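ComZ (Thermus thermophilus, PDB 6QVI) is a competence-associated pilin that probably acts as a DNA receptor at the pilus tip during natural transformation. Local coordinates at residues F458-V470 with M484-I497. Numbering follows the deposited sequence.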
loop_
_atom_site.group_PDB
_atom_site.type_symbol
_atom_site.label_atom_id
_atom_site.label_comp_id
_atom_site.label_asym_id
_atom_site.label_seq_id
_atom_site.Cartn_x
_atom_site.Cartn_y
_atom_site.Cartn_z
ATOM N N PHE A 458 -14.856 2.770 10.342
ATOM C CA PHE A 458 -14.976 3.897 9.474
ATOM C C PHE A 458 -16.357 3.893 8.915
ATOM O O PHE A 458 -16.682 3.006 8.195
ATOM C CB PHE A 458 -14.020 3.738 8.353
ATOM C CG PHE A 458 -14.287 4.620 7.212
ATOM C CD1 PHE A 458 -13.541 5.716 7.019
ATOM C CD2 PHE A 458 -15.243 4.318 6.321
ATOM C CE1 PHE A 458 -13.759 6.528 5.959
ATOM C CE2 PHE A 458 -15.470 5.113 5.249
ATOM C CZ PHE A 458 -14.728 6.227 5.068
ATOM N N ARG A 459 -17.159 4.891 9.259
ATOM C CA ARG A 459 -18.522 5.003 8.788
ATOM C C ARG A 459 -18.629 5.943 7.643
ATOM O O ARG A 459 -17.898 6.879 7.532
ATOM C CB ARG A 459 -19.452 5.495 9.873
ATOM C CG ARG A 459 -19.626 4.531 11.016
ATOM C CD ARG A 459 -20.787 4.886 11.906
ATOM N NE ARG A 459 -20.984 3.839 12.881
ATOM C CZ ARG A 459 -20.210 3.674 13.923
ATOM N NH1 ARG A 459 -19.212 4.492 14.110
ATOM N NH2 ARG A 459 -20.423 2.698 14.769
ATOM N N VAL A 460 -19.588 5.681 6.787
ATOM C CA VAL A 460 -19.803 6.497 5.631
ATOM C C VAL A 460 -21.272 6.390 5.276
ATOM O O VAL A 460 -21.928 5.434 5.604
ATOM C CB VAL A 460 -18.908 6.028 4.511
ATOM C CG1 VAL A 460 -19.329 4.664 4.062
ATOM C CG2 VAL A 460 -18.848 7.010 3.380
ATOM N N VAL A 461 -21.794 7.418 4.654
ATOM C CA VAL A 461 -23.191 7.496 4.269
ATOM C C VAL A 461 -23.353 7.072 2.812
ATOM O O VAL A 461 -22.470 7.322 1.976
ATOM C CB VAL A 461 -23.685 8.931 4.500
ATOM C CG1 VAL A 461 -24.025 9.159 5.985
ATOM C CG2 VAL A 461 -22.543 9.851 4.130
ATOM N N LYS A 462 -24.475 6.417 2.501
ATOM C CA LYS A 462 -24.815 6.115 1.113
ATOM C C LYS A 462 -24.634 7.347 0.229
ATOM O O LYS A 462 -25.058 8.445 0.586
ATOM C CB LYS A 462 -26.274 5.649 1.017
ATOM C CG LYS A 462 -26.816 4.900 2.220
ATOM C CD LYS A 462 -28.372 4.885 2.211
ATOM C CE LYS A 462 -28.943 3.521 2.674
ATOM N NZ LYS A 462 -30.273 3.194 2.093
ATOM N N GLY A 463 -23.992 7.171 -0.916
ATOM C CA GLY A 463 -23.881 8.234 -1.900
ATOM C C GLY A 463 -22.560 8.957 -1.915
ATOM O O GLY A 463 -22.233 9.611 -2.917
ATOM N N ASN A 464 -21.825 8.890 -0.823
ATOM C CA ASN A 464 -20.559 9.578 -0.679
ATOM C C ASN A 464 -19.437 8.642 -1.057
ATOM O O ASN A 464 -19.518 7.431 -0.838
ATOM C CB ASN A 464 -20.433 10.061 0.769
ATOM C CG ASN A 464 -21.664 10.874 1.175
ATOM O OD1 ASN A 464 -22.768 10.352 1.161
ATOM N ND2 ASN A 464 -21.471 12.095 1.581
ATOM N N VAL A 465 -18.399 9.205 -1.644
ATOM C CA VAL A 465 -17.285 8.426 -2.154
ATOM C C VAL A 465 -15.994 8.944 -1.533
ATOM O O VAL A 465 -15.808 10.152 -1.358
ATOM C CB VAL A 465 -17.271 8.421 -3.708
ATOM C CG1 VAL A 465 -17.151 9.801 -4.269
ATOM C CG2 VAL A 465 -16.157 7.538 -4.254
ATOM N N LEU A 466 -15.121 8.017 -1.159
ATOM C CA LEU A 466 -13.818 8.343 -0.602
ATOM C C LEU A 466 -12.758 7.866 -1.570
ATOM O O LEU A 466 -12.772 6.700 -1.989
ATOM C CB LEU A 466 -13.613 7.697 0.761
ATOM C CG LEU A 466 -12.204 7.808 1.300
ATOM C CD1 LEU A 466 -11.801 9.277 1.462
ATOM C CD2 LEU A 466 -12.239 7.136 2.596
ATOM N N PHE A 467 -11.891 8.781 -1.971
ATOM C CA PHE A 467 -10.778 8.460 -2.842
ATOM C C PHE A 467 -9.504 8.428 -2.027
ATOM O O PHE A 467 -9.244 9.345 -1.241
ATOM C CB PHE A 467 -10.657 9.472 -3.975
ATOM C CG PHE A 467 -11.955 9.763 -4.668
ATOM C CD1 PHE A 467 -12.223 9.229 -5.918
ATOM C CD2 PHE A 467 -12.889 10.609 -4.099
ATOM C CE1 PHE A 467 -13.415 9.511 -6.577
ATOM C CE2 PHE A 467 -14.085 10.900 -4.760
ATOM C CZ PHE A 467 -14.340 10.350 -6.001
ATOM N N GLY A 468 -8.698 7.404 -2.246
ATOM C CA GLY A 468 -7.556 7.184 -1.392
ATOM C C GLY A 468 -7.576 5.729 -0.973
ATOM O O GLY A 468 -7.287 4.865 -1.803
ATOM N N SER A 469 -7.850 5.453 0.305
ATOM C CA SER A 469 -7.894 4.092 0.836
ATOM C C SER A 469 -8.366 4.172 2.277
ATOM O O SER A 469 -8.117 5.173 2.957
ATOM C CB SER A 469 -6.510 3.413 0.773
ATOM O OG SER A 469 -5.504 4.327 1.192
ATOM N N VAL A 470 -9.000 3.113 2.775
ATOM C CA VAL A 470 -9.283 3.093 4.201
ATOM C C VAL A 470 -8.665 1.836 4.745
ATOM O O VAL A 470 -8.777 0.769 4.134
ATOM C CB VAL A 470 -10.795 3.207 4.537
ATOM C CG1 VAL A 470 -11.416 4.284 3.682
ATOM C CG2 VAL A 470 -11.577 1.840 4.542
ATOM N N MET A 484 -26.170 5.907 13.047
ATOM C CA MET A 484 -24.961 5.260 13.448
ATOM C C MET A 484 -25.143 3.758 13.453
ATOM O O MET A 484 -24.281 3.036 13.928
ATOM C CB MET A 484 -24.541 5.740 14.807
ATOM C CG MET A 484 -23.873 7.087 14.749
ATOM S SD MET A 484 -22.249 6.909 15.407
ATOM C CE MET A 484 -22.475 5.478 16.432
ATOM N N SER A 485 -26.276 3.296 12.932
ATOM C CA SER A 485 -26.586 1.890 12.841
ATOM C C SER A 485 -26.062 1.435 11.516
ATOM O O SER A 485 -26.301 2.037 10.490
ATOM C CB SER A 485 -28.077 1.650 12.975
ATOM O OG SER A 485 -28.434 1.599 14.345
ATOM N N CYS A 486 -25.319 0.356 11.577
ATOM C CA CYS A 486 -24.650 -0.178 10.423
ATOM C C CYS A 486 -25.496 -0.863 9.397
ATOM O O CYS A 486 -25.115 -0.924 8.258
ATOM C CB CYS A 486 -23.573 -1.137 10.887
ATOM S SG CYS A 486 -22.098 -0.256 11.383
ATOM N N ASN A 487 -26.628 -1.419 9.781
ATOM C CA ASN A 487 -27.414 -2.095 8.776
ATOM C C ASN A 487 -27.891 -1.134 7.710
ATOM O O ASN A 487 -28.763 -0.318 7.934
ATOM C CB ASN A 487 -28.569 -2.884 9.373
ATOM C CG ASN A 487 -28.784 -4.200 8.661
ATOM O OD1 ASN A 487 -28.075 -4.511 7.712
ATOM N ND2 ASN A 487 -29.755 -4.980 9.117
ATOM N N ALA A 488 -27.240 -1.186 6.565
ATOM C CA ALA A 488 -27.614 -0.352 5.455
ATOM C C ALA A 488 -27.701 -1.244 4.251
ATOM O O ALA A 488 -27.097 -2.316 4.194
ATOM C CB ALA A 488 -26.600 0.730 5.232
ATOM N N SER A 489 -28.471 -0.802 3.278
ATOM C CA SER A 489 -28.665 -1.583 2.093
ATOM C C SER A 489 -28.309 -0.785 0.884
ATOM O O SER A 489 -28.212 -1.342 -0.189
ATOM C CB SER A 489 -30.091 -2.073 2.027
ATOM O OG SER A 489 -30.487 -2.536 3.296
ATOM N N GLN A 490 -28.161 0.527 1.012
ATOM C CA GLN A 490 -27.685 1.234 -0.162
ATOM C C GLN A 490 -26.184 1.265 -0.121
ATOM O O GLN A 490 -25.562 0.876 0.825
ATOM C CB GLN A 490 -28.305 2.583 -0.494
ATOM C CG GLN A 490 -29.693 2.515 -1.071
ATOM C CD GLN A 490 -30.371 3.863 -1.080
ATOM O OE1 GLN A 490 -31.053 4.217 -0.127
ATOM N NE2 GLN A 490 -30.179 4.626 -2.147
ATOM N N LYS A 491 -25.627 1.902 -1.100
ATOM C CA LYS A 491 -24.213 1.731 -1.367
ATOM C C LYS A 491 -23.457 3.031 -1.145
ATOM O O LYS A 491 -23.854 4.088 -1.655
ATOM C CB LYS A 491 -24.032 1.253 -2.817
ATOM C CG LYS A 491 -24.756 -0.078 -3.081
ATOM C CD LYS A 491 -24.589 -0.613 -4.513
ATOM C CE LYS A 491 -25.062 -2.071 -4.667
ATOM N NZ LYS A 491 -24.725 -2.618 -6.020
ATOM N N ALA A 492 -22.370 2.940 -0.392
ATOM C CA ALA A 492 -21.294 3.912 -0.407
ATOM C C ALA A 492 -20.166 3.358 -1.268
ATOM O O ALA A 492 -20.160 2.179 -1.614
ATOM C CB ALA A 492 -20.808 4.208 1.005
ATOM N N GLU A 493 -19.216 4.216 -1.649
ATOM C CA GLU A 493 -18.184 3.780 -2.583
ATOM C C GLU A 493 -16.794 4.244 -2.162
ATOM O O GLU A 493 -16.616 5.351 -1.652
ATOM C CB GLU A 493 -18.541 4.228 -4.023
ATOM C CG GLU A 493 -17.342 4.327 -4.981
ATOM C CD GLU A 493 -17.727 4.582 -6.437
ATOM O OE1 GLU A 493 -18.930 4.597 -6.776
ATOM O OE2 GLU A 493 -16.803 4.691 -7.263
ATOM N N VAL A 494 -15.799 3.394 -2.393
ATOM C CA VAL A 494 -14.415 3.723 -2.104
ATOM C C VAL A 494 -13.623 3.525 -3.380
ATOM O O VAL A 494 -13.721 2.475 -4.024
ATOM C CB VAL A 494 -13.805 2.878 -0.965
ATOM C CG1 VAL A 494 -12.383 3.384 -0.640
ATOM C CG2 VAL A 494 -14.690 2.863 0.296
ATOM N N VAL A 495 -12.805 4.508 -3.727
ATOM C CA VAL A 495 -12.060 4.457 -4.964
ATOM C C VAL A 495 -10.589 4.447 -4.614
ATOM O O VAL A 495 -10.056 5.432 -4.087
ATOM C CB VAL A 495 -12.416 5.630 -5.875
ATOM C CG1 VAL A 495 -11.574 5.611 -7.144
ATOM C CG2 VAL A 495 -13.907 5.546 -6.208
ATOM N N TYR A 496 -9.935 3.323 -4.869
ATOM C CA TYR A 496 -8.541 3.223 -4.502
ATOM C C TYR A 496 -7.710 4.019 -5.490
ATOM O O TYR A 496 -7.742 3.761 -6.695
ATOM C CB TYR A 496 -8.101 1.771 -4.438
ATOM C CG TYR A 496 -6.607 1.648 -4.280
ATOM C CD1 TYR A 496 -5.908 0.664 -4.939
ATOM C CD2 TYR A 496 -5.907 2.461 -3.394
ATOM C CE1 TYR A 496 -4.560 0.535 -4.779
ATOM C CE2 TYR A 496 -4.533 2.340 -3.236
ATOM C CZ TYR A 496 -3.871 1.372 -3.929
ATOM O OH TYR A 496 -2.507 1.240 -3.783
ATOM N N ILE A 497 -6.939 4.967 -4.975
ATOM C CA ILE A 497 -6.015 5.740 -5.781
ATOM C C ILE A 497 -4.624 5.543 -5.196
ATOM O O ILE A 497 -4.325 6.028 -4.098
ATOM C CB ILE A 497 -6.384 7.223 -5.810
ATOM C CG1 ILE A 497 -7.749 7.418 -6.436
ATOM C CG2 ILE A 497 -5.349 8.025 -6.573
ATOM C CD1 ILE A 497 -8.117 8.888 -6.624
#
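Val465 and Phe467 stand beside Glu493 and Val495 on one face of a parallel strand pair, neighbouring rungs of the beta-solenoid. The axes of strands 465-467 and 491-496 come within 4.7 Å of each other, paired from Val465–Glu493 to Gly468–Tyr496. On that face the bumps are methyls: CG2 of Val465 drops between the CG methylene of Glu493 and CG2 of Val495, 3.6 Å from the latter, while also lying over one face of the Phe467 ring, toward its rim. Its position anti to the backbone N (CG1 having chi1 60°) aims that methyl down the stack. The Phe467 ring runs alongside Val495, Phe467 CD1 3.6 Å from Val495 CB, and Ile497 CD1 closes in under Phe467 CB. Tyr191 meets the Phe467 ring edge-to-face and hydrogen-bonds Glu493 OE2.

Inside the coil, Ala492 CB fits against Val460 CG1, 3.4 Å away, with the carbonyls of Val461 and Asn464 also near it. The type II turn from Val461 to Asn464 swings over this methyl; Gly463, whose backbone angles call for glycine, donates its N-H to Lys491 O. At the other end Gly468 O accepts the N-H of Ile497 and also meets the edge of the Tyr496 ring.

Lys462 bends at chi3 (141°) and crosses Gln490 at about a right angle, its CE resting on Gln490 CB and Lys462 NZ giving a hydrogen bond to Gln490 OE1 at 2.6 Å. Cutting this lysine back to an alanine is likely to leave Gln490 OE1 without this donor and to uncover its CB. Farther out, Met484 CE sits over the centre of the Arg459 guanidinium, 3.8 Å above its plane, while Asp440 pairs with NH1.

Backbone bonds, Leu466 O to Val495 N (2.8 Å) among them, and stacked apolar groups thus join these coils, while Tyr191 satisfies the polar end of Glu493 and the Lys462–Gln490 bond lies at the turn end.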